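Long-range contacts in Abbfa_003403 (PDB 4ZXH), which is a four-domain nonribosomal peptide synthetase that probably activates an amino acid, condenses it on its carrier domain and releases the product through its thioesterase domain: residues Leu649-Arg654 / Glu787-Thr792; Trp760-Pro765 / Ser772-Ile777. All coordinates share one frame; numbering follows the deposited sequence.

Interaction 1: Leu649-Arg654 / Glu787-Thr792; sequences LSMNDR and EPLANT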
ATOM      1  N   LEU A 649     -11.751  39.654  15.214  1.00 39.13           N
ATOM      2  CA  LEU A 649     -13.164  39.816  14.861  1.00 39.91           C
ATOM      3  C   LEU A 649     -13.661  38.664  13.996  1.00 43.19           C
ATOM      4  O   LEU A 649     -14.780  38.181  14.165  1.00 47.99           O
ATOM      5  CB  LEU A 649     -13.398  41.143  14.140  1.00 38.27           C
ATOM      6  CG  LEU A 649     -13.287  42.414  14.983  1.00 40.60           C
ATOM      7  CD1 LEU A 649     -13.611  43.620  14.135  1.00 41.35           C
ATOM      8  CD2 LEU A 649     -14.213  42.331  16.188  1.00 42.60           C
ATOM      9  N   SER A 650     -12.818  38.229  13.066  1.00 43.08           N
ATOM     10  CA  SER A 650     -13.145  37.122  12.176  1.00 43.57           C
ATOM     11  C   SER A 650     -13.360  35.861  13.001  1.00 45.85           C
ATOM     12  O   SER A 650     -14.278  35.078  12.757  1.00 51.80           O
ATOM     13  CB  SER A 650     -12.025  36.905  11.158  1.00 44.61           C
ATOM     14  OG  SER A 650     -12.491  36.298   9.967  1.00 48.78           O
ATOM     15  N   MET A 651     -12.506  35.683  13.995  1.00 40.78           N
ATOM     16  CA  MET A 651     -12.579  34.511  14.840  1.00 43.33           C
ATOM     17  C   MET A 651     -13.842  34.554  15.677  1.00 50.75           C
ATOM     18  O   MET A 651     -14.475  33.518  15.912  1.00 52.00           O
ATOM     19  CB  MET A 651     -11.332  34.407  15.719  1.00 35.60           C
ATOM     20  CG  MET A 651     -10.199  33.665  15.017  1.00 37.68           C
ATOM     21  SD  MET A 651     -10.627  31.949  14.548  1.00 41.14           S
ATOM     22  CE  MET A 651     -10.056  31.980  12.886  1.00 30.31           C
ATOM     23  N   ASN A 652     -14.237  35.755  16.093  1.00 45.93           N
ATOM     24  CA  ASN A 652     -15.439  35.870  16.899  1.00 43.08           C
ATOM     25  C   ASN A 652     -16.703  35.443  16.169  1.00 50.32           C
ATOM     26  O   ASN A 652     -17.635  34.977  16.813  1.00 59.20           O
ATOM     27  CB  ASN A 652     -15.630  37.286  17.412  1.00 38.59           C
ATOM     28  CG  ASN A 652     -16.833  37.396  18.323  1.00 48.08           C
ATOM     29  OD1 ASN A 652     -16.841  36.810  19.410  1.00 55.88           O
ATOM     30  ND2 ASN A 652     -17.871  38.115  17.876  1.00 44.23           N
ATOM     31  N   ASP A 653     -16.741  35.612  14.842  1.00 54.03           N
ATOM     32  CA  ASP A 653     -17.891  35.185  14.019  1.00 56.29           C
ATOM     33  C   ASP A 653     -18.143  33.693  14.198  1.00 56.46           C
ATOM     34  O   ASP A 653     -19.285  33.235  14.236  1.00 58.24           O
ATOM     35  CB  ASP A 653     -17.656  35.475  12.529  1.00 53.86           C
ATOM     36  CG  ASP A 653     -17.754  36.954  12.183  1.00 56.07           C
ATOM     37  OD1 ASP A 653     -18.421  37.712  12.924  1.00 55.38           O
ATOM     38  OD2 ASP A 653     -17.160  37.351  11.155  1.00 54.28           O
ATOM     39  N   ARG A 654     -17.045  32.952  14.318  1.00 52.80           N
ATOM     40  CA  ARG A 654     -17.052  31.509  14.490  1.00 55.12           C
ATOM     41  C   ARG A 654     -17.243  31.055  15.941  1.00 57.98           C
ATOM     42  O   ARG A 654     -17.832  30.003  16.194  1.00 64.83           O
ATOM     43  CB  ARG A 654     -15.743  30.937  13.937  1.00 54.42           C
ATOM     44  CG  ARG A 654     -15.570  31.204  12.454  1.00 49.12           C
ATOM     45  CD  ARG A 654     -14.131  31.134  12.005  1.00 42.70           C
ATOM     46  NE  ARG A 654     -14.057  31.091  10.548  1.00 55.30           N
ATOM     47  CZ  ARG A 654     -14.333  32.110   9.737  1.00 59.42           C
ATOM     48  NH1 ARG A 654     -14.713  33.283  10.222  1.00 59.83           N
ATOM     49  NH2 ARG A 654     -14.239  31.948   8.427  1.00 63.48           N
ATOM     50  N   GLU A 787     -12.494  27.081   5.463  1.00 53.26           N
ATOM     51  CA  GLU A 787     -12.866  28.374   4.911  1.00 58.22           C
ATOM     52  C   GLU A 787     -11.868  29.468   5.292  1.00 59.33           C
ATOM     53  O   GLU A 787     -11.394  29.516   6.428  1.00 59.04           O
ATOM     54  CB  GLU A 787     -14.258  28.753   5.409  1.00 71.97           C
ATOM     55  CG  GLU A 787     -15.389  27.843   4.931  1.00 84.79           C
ATOM     56  CD  GLU A 787     -16.742  28.254   5.512  1.00101.55           C
ATOM     57  OE1 GLU A 787     -16.824  28.442   6.749  1.00108.71           O
ATOM     58  OE2 GLU A 787     -17.719  28.393   4.741  1.00103.62           O
ATOM     59  N   PRO A 788     -11.556  30.365   4.346  1.00 60.04           N
ATOM     60  CA  PRO A 788     -10.694  31.533   4.605  1.00 50.04           C
ATOM     61  C   PRO A 788     -11.366  32.551   5.522  1.00 42.91           C
ATOM     62  O   PRO A 788     -12.574  32.768   5.417  1.00 45.36           O
ATOM     63  CB  PRO A 788     -10.482  32.149   3.212  1.00 50.06           C
ATOM     64  CG  PRO A 788     -11.045  31.158   2.224  1.00 52.57           C
ATOM     65  CD  PRO A 788     -12.045  30.325   2.958  1.00 56.65           C
ATOM     66  N   LEU A 789     -10.588  33.178   6.396  1.00 39.73           N
ATOM     67  CA  LEU A 789     -11.089  34.240   7.271  1.00 41.24           C
ATOM     68  C   LEU A 789     -11.410  35.520   6.499  1.00 48.82           C
ATOM     69  O   LEU A 789     -11.222  35.583   5.282  1.00 50.15           O
ATOM     70  CB  LEU A 789     -10.069  34.558   8.356  1.00 34.27           C
ATOM     71  CG  LEU A 789     -10.132  33.784   9.659  1.00 31.61           C
ATOM     72  CD1 LEU A 789     -10.053  32.310   9.378  1.00 47.14           C
ATOM     73  CD2 LEU A 789      -8.962  34.219  10.517  1.00 29.77           C
ATOM     74  N   ALA A 790     -11.861  36.549   7.218  1.00 45.34           N
ATOM     75  CA  ALA A 790     -12.333  37.776   6.579  1.00 46.21           C
ATOM     76  C   ALA A 790     -11.186  38.534   5.928  1.00 50.83           C
ATOM     77  O   ALA A 790     -10.126  38.710   6.530  1.00 53.57           O
ATOM     78  CB  ALA A 790     -13.043  38.650   7.576  1.00 38.00           C
ATOM     79  N   ASN A 791     -11.407  38.954   4.687  1.00 37.99           N
ATOM     80  CA  ASN A 791     -10.425  39.709   3.922  1.00 47.63           C
ATOM     81  C   ASN A 791      -9.138  38.921   3.720  1.00 46.58           C
ATOM     82  O   ASN A 791      -8.030  39.460   3.750  1.00 47.40           O
ATOM     83  CB  ASN A 791     -10.153  41.045   4.606  1.00 49.27           C
ATOM     84  CG  ASN A 791     -11.429  41.727   5.025  1.00 52.62           C
ATOM     85  OD1 ASN A 791     -12.175  42.238   4.187  1.00 53.28           O
ATOM     86  ND2 ASN A 791     -11.702  41.722   6.324  1.00 48.65           N
ATOM     87  N   THR A 792      -9.314  37.626   3.519  1.00 46.66           N
ATOM     88  CA  THR A 792      -8.220  36.717   3.248  1.00 41.22           C
ATOM     89  C   THR A 792      -8.520  36.025   1.919  1.00 46.25           C
ATOM     90  O   THR A 792      -9.673  35.672   1.632  1.00 46.84           O
ATOM     91  CB  THR A 792      -8.055  35.675   4.381  1.00 36.57           C
ATOM     92  OG1 THR A 792      -7.918  36.339   5.652  1.00 40.32           O
ATOM     93  CG2 THR A 792      -6.830  34.808   4.127  1.00 31.82           C
TER
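Within the adenylation domain, helix 641-655 packs against one edge of a mixed beta sheet, where the short strand 787-788 runs into a type II beta turn spanning Leu-789 to Thr-792. The contact is compact, burying 260 Å² over both sides, and most of its residues are buried. Its polar centre is Ser-650, which points toward the turn. OG stands anti to the backbone N (chi1 -154°) and receives the amide of Ala-790: N to OG is 2.8 Å and the N-H...O angle 162°, a nearly straight bond. The same OG lies 3.4 Å from Ala-790 CB, so the helix meets the second residue of the turn through both its amide and its methyl. Ala-790 O and the side chain of Asn-791 are held in turn by Asn-646, further back on the same helix, which extends the grip on the turn.

Apolar contact comes from Met-651, whose chain bends at chi2 and chi3 and crosses the Leu-789 side chain at about a right angle. CE of Met-651 sits at the fork of the isobutyl group, 3.4 Å from Leu-789 CD2 and 3.5 Å from Leu-789 CD1.

Arg-654 is extended from CG to NE and reaches back along the helix, where NH1 donates to Ser-650 O at 3.1 Å. With an N-H...O angle of 137°, and the donor lying above the carbonyl plane, this bond is bent, but it helps orient the guanidinium beside the strand. Glu-787 OE1 is 4.7 Å from Arg-654 NH2, too far for a salt bridge, though the opposite charges may still favour each other. Over one guanidinium face of Arg-654 lies Leu-789 CD1, 4.1 Å above the plane and displaced toward the rim.

Interaction 2: Trp760-Pro765 / Ser772-Ile777; sequences WNVYGP and SSAARI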
ATOM      1  N   TRP A 760     -12.777  22.955  15.664  1.00 47.16           N
ATOM      2  CA  TRP A 760     -12.253  23.695  14.518  1.00 35.30           C
ATOM      3  C   TRP A 760     -10.848  23.224  14.160  1.00 45.21           C
ATOM      4  O   TRP A 760      -9.964  23.193  15.022  1.00 48.81           O
ATOM      5  CB  TRP A 760     -12.226  25.187  14.802  1.00 34.62           C
ATOM      6  CG  TRP A 760     -13.584  25.796  14.962  1.00 51.78           C
ATOM      7  CD1 TRP A 760     -14.286  25.959  16.127  1.00 46.97           C
ATOM      8  CD2 TRP A 760     -14.403  26.337  13.922  1.00 47.91           C
ATOM      9  NE1 TRP A 760     -15.495  26.558  15.869  1.00 46.39           N
ATOM     10  CE2 TRP A 760     -15.594  26.795  14.523  1.00 45.86           C
ATOM     11  CE3 TRP A 760     -14.251  26.466  12.537  1.00 47.96           C
ATOM     12  CZ2 TRP A 760     -16.626  27.378  13.788  1.00 47.10           C
ATOM     13  CZ3 TRP A 760     -15.273  27.046  11.810  1.00 50.72           C
ATOM     14  CH2 TRP A 760     -16.447  27.496  12.436  1.00 47.20           C
ATOM     15  N   ASN A 761     -10.640  22.833  12.903  1.00 39.27           N
ATOM     16  CA  ASN A 761      -9.276  22.678  12.400  1.00 36.27           C
ATOM     17  C   ASN A 761      -8.884  23.996  11.766  1.00 41.14           C
ATOM     18  O   ASN A 761      -9.601  24.536  10.931  1.00 46.86           O
ATOM     19  CB  ASN A 761      -9.143  21.541  11.398  1.00 38.81           C
ATOM     20  CG  ASN A 761      -7.722  21.390  10.874  1.00 47.76           C
ATOM     21  OD1 ASN A 761      -6.749  21.521  11.623  1.00 52.22           O
ATOM     22  ND2 ASN A 761      -7.595  21.140   9.570  1.00 52.90           N
ATOM     23  N   VAL A 762      -7.746  24.525  12.177  1.00 35.54           N
ATOM     24  CA  VAL A 762      -7.464  25.916  11.921  1.00 35.33           C
ATOM     25  C   VAL A 762      -5.991  26.072  11.486  1.00 33.99           C
ATOM     26  O   VAL A 762      -5.111  25.331  11.946  1.00 31.66           O
ATOM     27  CB  VAL A 762      -7.841  26.746  13.180  1.00 36.45           C
ATOM     28  CG1 VAL A 762      -6.826  26.583  14.282  1.00 29.61           C
ATOM     29  CG2 VAL A 762      -8.047  28.186  12.837  1.00 44.97           C
ATOM     30  N   TYR A 763      -5.739  26.985  10.548  1.00 27.19           N
ATOM     31  CA  TYR A 763      -4.445  27.039   9.857  1.00 31.57           C
ATOM     32  C   TYR A 763      -4.012  28.466   9.502  1.00 32.53           C
ATOM     33  O   TYR A 763      -4.845  29.363   9.287  1.00 29.49           O
ATOM     34  CB  TYR A 763      -4.478  26.177   8.576  1.00 36.45           C
ATOM     35  CG  TYR A 763      -3.344  26.447   7.600  1.00 39.91           C
ATOM     36  CD1 TYR A 763      -2.159  25.735   7.672  1.00 36.26           C
ATOM     37  CD2 TYR A 763      -3.461  27.421   6.599  1.00 42.21           C
ATOM     38  CE1 TYR A 763      -1.109  25.990   6.787  1.00 40.27           C
ATOM     39  CE2 TYR A 763      -2.416  27.684   5.713  1.00 37.07           C
ATOM     40  CZ  TYR A 763      -1.247  26.964   5.814  1.00 40.46           C
ATOM     41  OH  TYR A 763      -0.210  27.209   4.947  1.00 40.65           O
ATOM     42  N   GLY A 764      -2.700  28.662   9.446  1.00 28.13           N
ATOM     43  CA  GLY A 764      -2.141  29.909   8.975  1.00 35.33           C
ATOM     44  C   GLY A 764      -0.700  30.049   9.411  1.00 31.58           C
ATOM     45  O   GLY A 764      -0.355  29.644  10.491  1.00 31.86           O
ATOM     46  N   PRO A 765       0.149  30.600   8.549  1.00 34.39           N
ATOM     47  CA  PRO A 765       1.526  30.916   8.922  1.00 23.07           C
ATOM     48  C   PRO A 765       1.557  32.171   9.769  1.00 31.54           C
ATOM     49  O   PRO A 765       0.646  32.985   9.646  1.00 33.39           O
ATOM     50  CB  PRO A 765       2.208  31.155   7.575  1.00 26.59           C
ATOM     51  CG  PRO A 765       1.104  31.650   6.703  1.00 33.88           C
ATOM     52  CD  PRO A 765      -0.121  30.881   7.128  1.00 32.93           C
ATOM     53  N   SER A 772      -5.406  31.799   9.173  1.00 37.75           N
ATOM     54  CA  SER A 772      -5.912  32.384   7.932  1.00 28.79           C
ATOM     55  C   SER A 772      -7.073  31.587   7.327  1.00 37.51           C
ATOM     56  O   SER A 772      -7.841  32.125   6.528  1.00 40.95           O
ATOM     57  CB  SER A 772      -4.792  32.516   6.898  1.00 33.64           C
ATOM     58  OG  SER A 772      -4.049  33.710   7.090  1.00 38.80           O
ATOM     59  N   SER A 773      -7.195  30.315   7.692  1.00 29.30           N
ATOM     60  CA  SER A 773      -8.375  29.547   7.322  1.00 42.41           C
ATOM     61  C   SER A 773      -8.835  28.698   8.495  1.00 45.39           C
ATOM     62  O   SER A 773      -8.086  28.495   9.459  1.00 42.17           O
ATOM     63  CB  SER A 773      -8.114  28.669   6.093  1.00 42.38           C
ATOM     64  OG  SER A 773      -7.193  27.637   6.383  1.00 51.54           O
ATOM     65  N   ALA A 774     -10.067  28.205   8.401  1.00 42.18           N
ATOM     66  CA  ALA A 774     -10.710  27.522   9.512  1.00 36.80           C
ATOM     67  C   ALA A 774     -11.832  26.595   9.038  1.00 41.50           C
ATOM     68  O   ALA A 774     -12.727  27.009   8.310  1.00 51.98           O
ATOM     69  CB  ALA A 774     -11.242  28.536  10.493  1.00 33.04           C
ATOM     70  N   ALA A 775     -11.766  25.345   9.478  1.00 36.87           N
ATOM     71  CA  ALA A 775     -12.705  24.302   9.100  1.00 41.40           C
ATOM     72  C   ALA A 775     -13.521  23.793  10.302  1.00 46.46           C
ATOM     73  O   ALA A 775     -12.949  23.310  11.281  1.00 53.49           O
ATOM     74  CB  ALA A 775     -11.943  23.142   8.453  1.00 36.32           C
ATOM     75  N   ARG A 776     -14.849  23.893  10.241  1.00 47.36           N
ATOM     76  CA  ARG A 776     -15.682  23.228  11.244  1.00 46.87           C
ATOM     77  C   ARG A 776     -15.718  21.734  10.917  1.00 52.13           C
ATOM     78  O   ARG A 776     -16.391  21.303   9.974  1.00 64.81           O
ATOM     79  CB  ARG A 776     -17.108  23.808  11.297  1.00 43.66           C
ATOM     80  CG  ARG A 776     -17.956  23.288  12.479  1.00 45.29           C
ATOM     81  CD  ARG A 776     -19.443  23.655  12.363  1.00 56.78           C
ATOM     82  NE  ARG A 776     -19.681  25.099  12.414  1.00 71.36           N
ATOM     83  CZ  ARG A 776     -19.982  25.779  13.522  1.00 84.33           C
ATOM     84  NH1 ARG A 776     -20.091  25.152  14.690  1.00 86.86           N
ATOM     85  NH2 ARG A 776     -20.174  27.095  13.468  1.00 84.83           N
ATOM     86  N   ILE A 777     -14.978  20.952  11.693  1.00 47.09           N
ATOM     87  CA  ILE A 777     -14.904  19.507  11.510  1.00 50.07           C
ATOM     88  C   ILE A 777     -16.107  18.801  12.128  1.00 59.26           C
ATOM     89  O   ILE A 777     -16.338  18.905  13.333  1.00 62.46           O
ATOM     90  CB  ILE A 777     -13.624  18.924  12.135  1.00 49.34           C
ATOM     91  CG1 ILE A 777     -12.374  19.589  11.536  1.00 44.93           C
ATOM     92  CG2 ILE A 777     -13.596  17.405  11.966  1.00 48.55           C
ATOM     93  CD1 ILE A 777     -12.350  19.627  10.013  1.00 38.07           C
TER
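Backbone hydrogen bonds make strands 760-763 and 773-777 an antiparallel pair, their axes at 165°. Asn-761 and Ala-775 form a hydrogen-bonded pair: Ala-775 N reaches Asn-761 O at 2.7 Å, nearly along the C=O axis, and Asn-761 N returns to Ala-775 O at 2.9 Å. Farther along, Tyr-763 N donates to Ser-773 O at 3.0 Å. Tyr-763 O then accepts two amides, from Ser-772 N at 2.5 Å and from Ser-773 N at 3.0 Å. Two consecutive residues thus face one tyrosine, which is a classic beta bulge.

Apolar and ring contacts populate the face bearing Trp-760, Val-762, Ala-774 and Arg-776. Arg-776 CB makes a CH-pi contact over the indole, 4.0 Å from the centroid of the Trp-760 six-membered ring. The arginine chain bends at chi3 and brings NH2 to 3.6 Å from Trp-760 CZ2; the planes are 56° apart, so the guanidinium is tilted rather than stacked flat. Val-762 CG2 and Trp-760 CE3 both border the Ala-774 methyl.

The other face carries Asn-761, Tyr-763, Ser-773 and the Ala-775 methyl, so it is mixed and mostly polar. Ser-773 OG lies at the edge of the Tyr-763 ring, 3.7 Å from CD2, while its hydrogen bond goes to Leu-785 O. Asn-761 ND2 donates to Asp-784 O, and Asn-761 CB rests on Ile-777 CG1.

The arrangement is a bulged beta hairpin whose first strand opens the NxYGPTE (A5) core motif, a sequence that contributes to the adenylate pocket in related adenylation domains.

In the fold
Both contacts are largely buried and involve the same mixed sheet of the adenylation domain, with interaction 2 nested along the chain inside the loop that interaction 1 closes. Strand 773-777 is their common element: it pairs with 756-763 on one flank and with 787-788 on the other, where Glu-787 O lies 2.7 Å from Ala-774 N, a probable hydrogen bond. Interaction 2 is strand pairing, dominated by main-chain bonds; interaction 1 is helix-to-edge packing, with one side-chain-to-amide bond and a small apolar cluster. The helix also spans the two, since Arg-654 CB packs 3.7 Å from Trp-760 CZ2. Solvent reaches each at a charged residue, Glu-787 and Arg-776.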